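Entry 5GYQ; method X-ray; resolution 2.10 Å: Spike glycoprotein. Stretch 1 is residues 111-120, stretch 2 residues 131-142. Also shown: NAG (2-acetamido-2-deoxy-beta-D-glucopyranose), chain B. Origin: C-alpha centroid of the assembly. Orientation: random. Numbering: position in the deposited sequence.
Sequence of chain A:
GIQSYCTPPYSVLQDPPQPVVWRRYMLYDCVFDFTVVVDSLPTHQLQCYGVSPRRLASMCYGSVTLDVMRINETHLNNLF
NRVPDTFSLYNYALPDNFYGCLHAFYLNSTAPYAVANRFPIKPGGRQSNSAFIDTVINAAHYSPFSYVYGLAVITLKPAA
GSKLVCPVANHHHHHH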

# COMPACT_ATOMS: atom_id res chain seq x y z
N ALA A 111 11.76 -12.76 -6.35
CA ALA A 111 10.80 -13.87 -6.31
C ALA A 111 9.81 -13.79 -7.47
O ALA A 111 9.85 -12.83 -8.25
CB ALA A 111 10.07 -13.86 -4.96
N PRO A 112 8.93 -14.80 -7.60
CA PRO A 112 7.80 -14.65 -8.51
C PRO A 112 7.06 -13.33 -8.28
O PRO A 112 6.74 -12.98 -7.14
CB PRO A 112 6.92 -15.85 -8.16
CG PRO A 112 7.89 -16.90 -7.79
CD PRO A 112 9.06 -16.20 -7.12
N TYR A 113 6.82 -12.62 -9.37
CA TYR A 113 6.22 -11.29 -9.31
C TYR A 113 4.96 -11.32 -10.16
O TYR A 113 5.03 -11.23 -11.39
CB TYR A 113 7.23 -10.25 -9.81
CG TYR A 113 6.81 -8.80 -9.68
CD1 TYR A 113 6.16 -8.33 -8.55
CD2 TYR A 113 7.10 -7.89 -10.69
CE1 TYR A 113 5.79 -6.99 -8.44
CE2 TYR A 113 6.75 -6.56 -10.59
CZ TYR A 113 6.09 -6.12 -9.46
OH TYR A 113 5.74 -4.79 -9.37
N ALA A 114 3.81 -11.49 -9.51
CA ALA A 114 2.56 -11.71 -10.22
C ALA A 114 1.86 -10.40 -10.55
O ALA A 114 1.21 -9.80 -9.70
CB ALA A 114 1.64 -12.61 -9.40
N VAL A 115 1.99 -9.97 -11.80
CA VAL A 115 1.45 -8.70 -12.25
C VAL A 115 0.53 -8.90 -13.45
O VAL A 115 0.95 -9.42 -14.47
CB VAL A 115 2.57 -7.71 -12.62
CG1 VAL A 115 1.99 -6.39 -13.10
CG2 VAL A 115 3.49 -7.49 -11.44
N ALA A 116 -0.73 -8.48 -13.32
CA ALA A 116 -1.67 -8.57 -14.42
C ALA A 116 -1.27 -7.60 -15.53
O ALA A 116 -0.82 -6.49 -15.25
CB ALA A 116 -3.09 -8.28 -13.95
N ASN A 117 -1.42 -8.02 -16.78
CA ASN A 117 -1.06 -7.16 -17.90
C ASN A 117 -2.18 -7.05 -18.93
O ASN A 117 -1.95 -6.72 -20.09
CB ASN A 117 0.23 -7.67 -18.56
CG ASN A 117 0.01 -8.90 -19.42
OD1 ASN A 117 -0.81 -9.76 -19.10
ND2 ASN A 117 0.75 -8.98 -20.52
N ARG A 118 -3.40 -7.31 -18.48
CA ARG A 118 -4.60 -7.14 -19.30
C ARG A 118 -5.81 -6.96 -18.39
O ARG A 118 -5.72 -7.21 -17.18
CB ARG A 118 -4.79 -8.34 -20.23
CG ARG A 118 -4.90 -9.67 -19.50
CD ARG A 118 -4.56 -10.84 -20.41
NE ARG A 118 -5.70 -11.29 -21.20
CZ ARG A 118 -6.18 -12.53 -21.18
NH1 ARG A 118 -5.63 -13.46 -20.40
NH2 ARG A 118 -7.22 -12.85 -21.94
N PHE A 119 -6.92 -6.52 -18.98
CA PHE A 119 -8.18 -6.25 -18.26
C PHE A 119 -8.02 -5.09 -17.28
O PHE A 119 -7.78 -5.30 -16.09
CB PHE A 119 -8.67 -7.50 -17.52
CG PHE A 119 -8.90 -8.69 -18.42
CD1 PHE A 119 -9.75 -8.61 -19.51
CD2 PHE A 119 -8.26 -9.89 -18.17
CE1 PHE A 119 -9.96 -9.69 -20.34
CE2 PHE A 119 -8.47 -10.99 -18.99
CZ PHE A 119 -9.32 -10.89 -20.08
N PRO A 120 -8.18 -3.85 -17.78
CA PRO A 120 -7.98 -2.60 -17.03
C PRO A 120 -8.81 -2.50 -15.76
O PRO A 120 -9.96 -2.94 -15.73
CB PRO A 120 -8.43 -1.52 -18.03
CG PRO A 120 -8.24 -2.14 -19.36
CD PRO A 120 -8.57 -3.59 -19.18
C1 NAG B . 9.42 -5.30 -13.14
C2 NAG B . 10.64 -5.32 -14.04
C3 NAG B . 10.23 -5.01 -15.47
C4 NAG B . 9.13 -5.96 -15.93
C5 NAG B . 8.00 -6.06 -14.90
C6 NAG B . 7.05 -7.20 -15.20
C7 NAG B . 12.76 -4.82 -12.93
C8 NAG B . 13.72 -3.75 -12.51
N2 NAG B . 11.66 -4.41 -13.57
O3 NAG B . 11.38 -5.13 -16.29
O4 NAG B . 8.52 -5.48 -17.13
O5 NAG B . 8.50 -6.28 -13.57
O6 NAG B . 5.96 -7.22 -14.29
O7 NAG B . 12.97 -6.01 -12.70
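Stretch 2 (131-142) AFIDTVINAAHY

Packing of residues 131-142 on residues 111-120 of the spike glycoprotein. Stretch 1 is an extended segment with no regular helix or strand; stretch 2 is helical from Ala131, continuing a helix that begins earlier in the chain, and its backbone follows the i to i+4 pattern, as in Val136 N to Phe132 O at 2.9 Å. The two run in opposite directions: Ala114 CA lies 4.8 Å from Ala140 CA, and Ala116 CA lies 5.8 Å from Val136 CA, so two steps forward along the extended chain match about one helical turn backward. No direct hydrogen bond joins the stretches; 453 Å² of surface, both sides summed, is buried, mostly in apolar contacts, and two waters bridge the stretches.

Pro112 points toward the last part of stretch 2, its CB 4.3 Å from Ala140 CB, while its CG meets the edge of the His141 ring, 4.3 Å from ND1. Tyr113 (chi1 t) turns away, and the edge of its ring approaches the sugar NAG, Tyr113 CE2 to NAG O5 at 3.5 Å; its backbone N donates to water 1 (3.0 Å from Tyr113 N), and the same water lies 2.8 Å from Ala140 O, bridging the two. Ala114 points back toward the helix. Its CB is 3.7 Å from Ala140 CB, 4.2 Å from Val136 CG1 and 4.0 Å from Ile137 CA; the two alanine methyls touch where the CA atoms are 4.8 Å apart. Val115 again turns away, with CG2 3.8 Å from NAG O6, yet its carbonyl carbon C rests 3.6 Å from Val136 CG1; Tyr113, Ala114 and Val115 thus alternate in direction, as an extended chain allows. Ala116 points sideways, but its CB still reaches Val136 CG2 at 4.0 Å and Phe132 CE2 at 3.9 Å, one turn apart on the helix.

Arg118 also starts sideways, but its end comes nearer, and NH1 gives a weak hydrogen bond to water 2 at 3.0 Å; closer to the backbone, Arg118 CG lies 3.6 Å from Phe132 CE1 and Arg118 O 3.5 Å from Phe132 CZ. That water donates to Thr135 OG1, also at 3.0 Å, and Thr135 OG1 in turn donates to Phe132 O at a very short 2.4 Å. Phe119, at a positive phi of 66°, points toward stretch 2 and sets its ring edge against the face of Phe132; Phe119 CD2 is 3.5 Å from Phe132 CE1, and the planes meet at 89°. Phe132 (chi1 t) has 100 Å² covered, the largest covered area of any residue in the two stretches.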

# COMPACT_ATOMS: atom_id res chain seq x y z
N ALA A 131 -10.68 -16.50 -11.54
CA ALA A 131 -10.05 -17.34 -12.56
C ALA A 131 -8.86 -16.62 -13.21
O ALA A 131 -7.76 -17.18 -13.35
CB ALA A 131 -11.07 -17.76 -13.61
N PHE A 132 -9.09 -15.37 -13.61
CA PHE A 132 -8.04 -14.57 -14.23
C PHE A 132 -6.88 -14.35 -13.27
O PHE A 132 -5.71 -14.48 -13.65
CB PHE A 132 -8.58 -13.22 -14.71
CG PHE A 132 -7.51 -12.28 -15.18
CD1 PHE A 132 -6.71 -12.62 -16.26
CD2 PHE A 132 -7.30 -11.07 -14.55
CE1 PHE A 132 -5.71 -11.76 -16.70
CE2 PHE A 132 -6.31 -10.20 -14.99
CZ PHE A 132 -5.52 -10.55 -16.06
N ILE A 133 -7.21 -14.00 -12.03
CA ILE A 133 -6.23 -13.82 -10.96
C ILE A 133 -5.36 -15.06 -10.83
O ILE A 133 -4.12 -14.97 -10.77
CB ILE A 133 -6.92 -13.52 -9.62
CG1 ILE A 133 -7.54 -12.12 -9.64
CG2 ILE A 133 -5.93 -13.65 -8.46
CD1 ILE A 133 -8.36 -11.79 -8.40
N ASP A 134 -6.01 -16.22 -10.79
CA ASP A 134 -5.31 -17.50 -10.76
C ASP A 134 -4.37 -17.65 -11.96
O ASP A 134 -3.26 -18.15 -11.80
CB ASP A 134 -6.30 -18.66 -10.73
CG ASP A 134 -7.06 -18.76 -9.41
OD1 ASP A 134 -6.53 -18.28 -8.38
OD2 ASP A 134 -8.18 -19.31 -9.40
N THR A 135 -4.80 -17.22 -13.15
CA THR A 135 -3.90 -17.29 -14.30
C THR A 135 -2.69 -16.37 -14.15
O THR A 135 -1.60 -16.69 -14.61
CB THR A 135 -4.60 -16.95 -15.65
OG1 THR A 135 -4.97 -15.57 -15.66
CG2 THR A 135 -5.81 -17.82 -15.87
N VAL A 136 -2.88 -15.21 -13.51
CA VAL A 136 -1.77 -14.28 -13.31
C VAL A 136 -0.74 -14.85 -12.33
O VAL A 136 0.48 -14.87 -12.59
CB VAL A 136 -2.27 -12.91 -12.80
CG1 VAL A 136 -1.11 -12.00 -12.46
CG2 VAL A 136 -3.17 -12.24 -13.85
N ILE A 137 -1.25 -15.34 -11.21
CA ILE A 137 -0.42 -15.96 -10.19
C ILE A 137 0.32 -17.17 -10.75
O ILE A 137 1.52 -17.35 -10.49
CB ILE A 137 -1.25 -16.37 -8.96
CG1 ILE A 137 -1.80 -15.12 -8.26
CG2 ILE A 137 -0.42 -17.19 -7.99
CD1 ILE A 137 -2.76 -15.42 -7.13
N ASN A 138 -0.37 -17.98 -11.55
CA ASN A 138 0.27 -19.13 -12.18
C ASN A 138 1.33 -18.72 -13.20
O ASN A 138 2.41 -19.33 -13.26
CB ASN A 138 -0.77 -20.03 -12.85
CG ASN A 138 -0.15 -21.28 -13.46
OD1 ASN A 138 -0.01 -21.38 -14.68
ND2 ASN A 138 0.25 -22.21 -12.61
N ALA A 139 1.04 -17.70 -13.99
CA ALA A 139 1.96 -17.21 -15.01
C ALA A 139 3.23 -16.65 -14.38
O ALA A 139 4.30 -16.71 -14.99
CB ALA A 139 1.30 -16.16 -15.88
N ALA A 140 3.11 -16.12 -13.16
CA ALA A 140 4.29 -15.62 -12.45
C ALA A 140 5.40 -16.67 -12.31
O ALA A 140 6.58 -16.33 -12.24
CB ALA A 140 3.89 -15.10 -11.07
N HIS A 141 5.02 -17.95 -12.26
CA HIS A 141 5.97 -19.04 -12.12
C HIS A 141 6.83 -19.26 -13.36
O HIS A 141 7.91 -19.84 -13.29
CB HIS A 141 5.25 -20.35 -11.78
CG HIS A 141 4.54 -20.33 -10.46
ND1 HIS A 141 4.95 -19.54 -9.41
CD2 HIS A 141 3.45 -21.01 -10.03
CE1 HIS A 141 4.14 -19.73 -8.38
NE2 HIS A 141 3.22 -20.61 -8.73
N TYR A 142 6.33 -18.80 -14.51
CA TYR A 142 6.97 -19.10 -15.79
C TYR A 142 7.43 -17.83 -16.48
O TYR A 142 7.54 -17.77 -17.71
CB TYR A 142 6.01 -19.89 -16.68
CG TYR A 142 5.43 -21.10 -15.98
CD1 TYR A 142 4.18 -21.06 -15.38
CD2 TYR A 142 6.15 -22.28 -15.90
CE1 TYR A 142 3.66 -22.16 -14.74
CE2 TYR A 142 5.64 -23.39 -15.26
CZ TYR A 142 4.39 -23.33 -14.68
OH TYR A 142 3.88 -24.43 -14.04
O HOH W 1 7.68 -13.76 -12.04
O HOH W 2 -3.84 -14.54 -18.25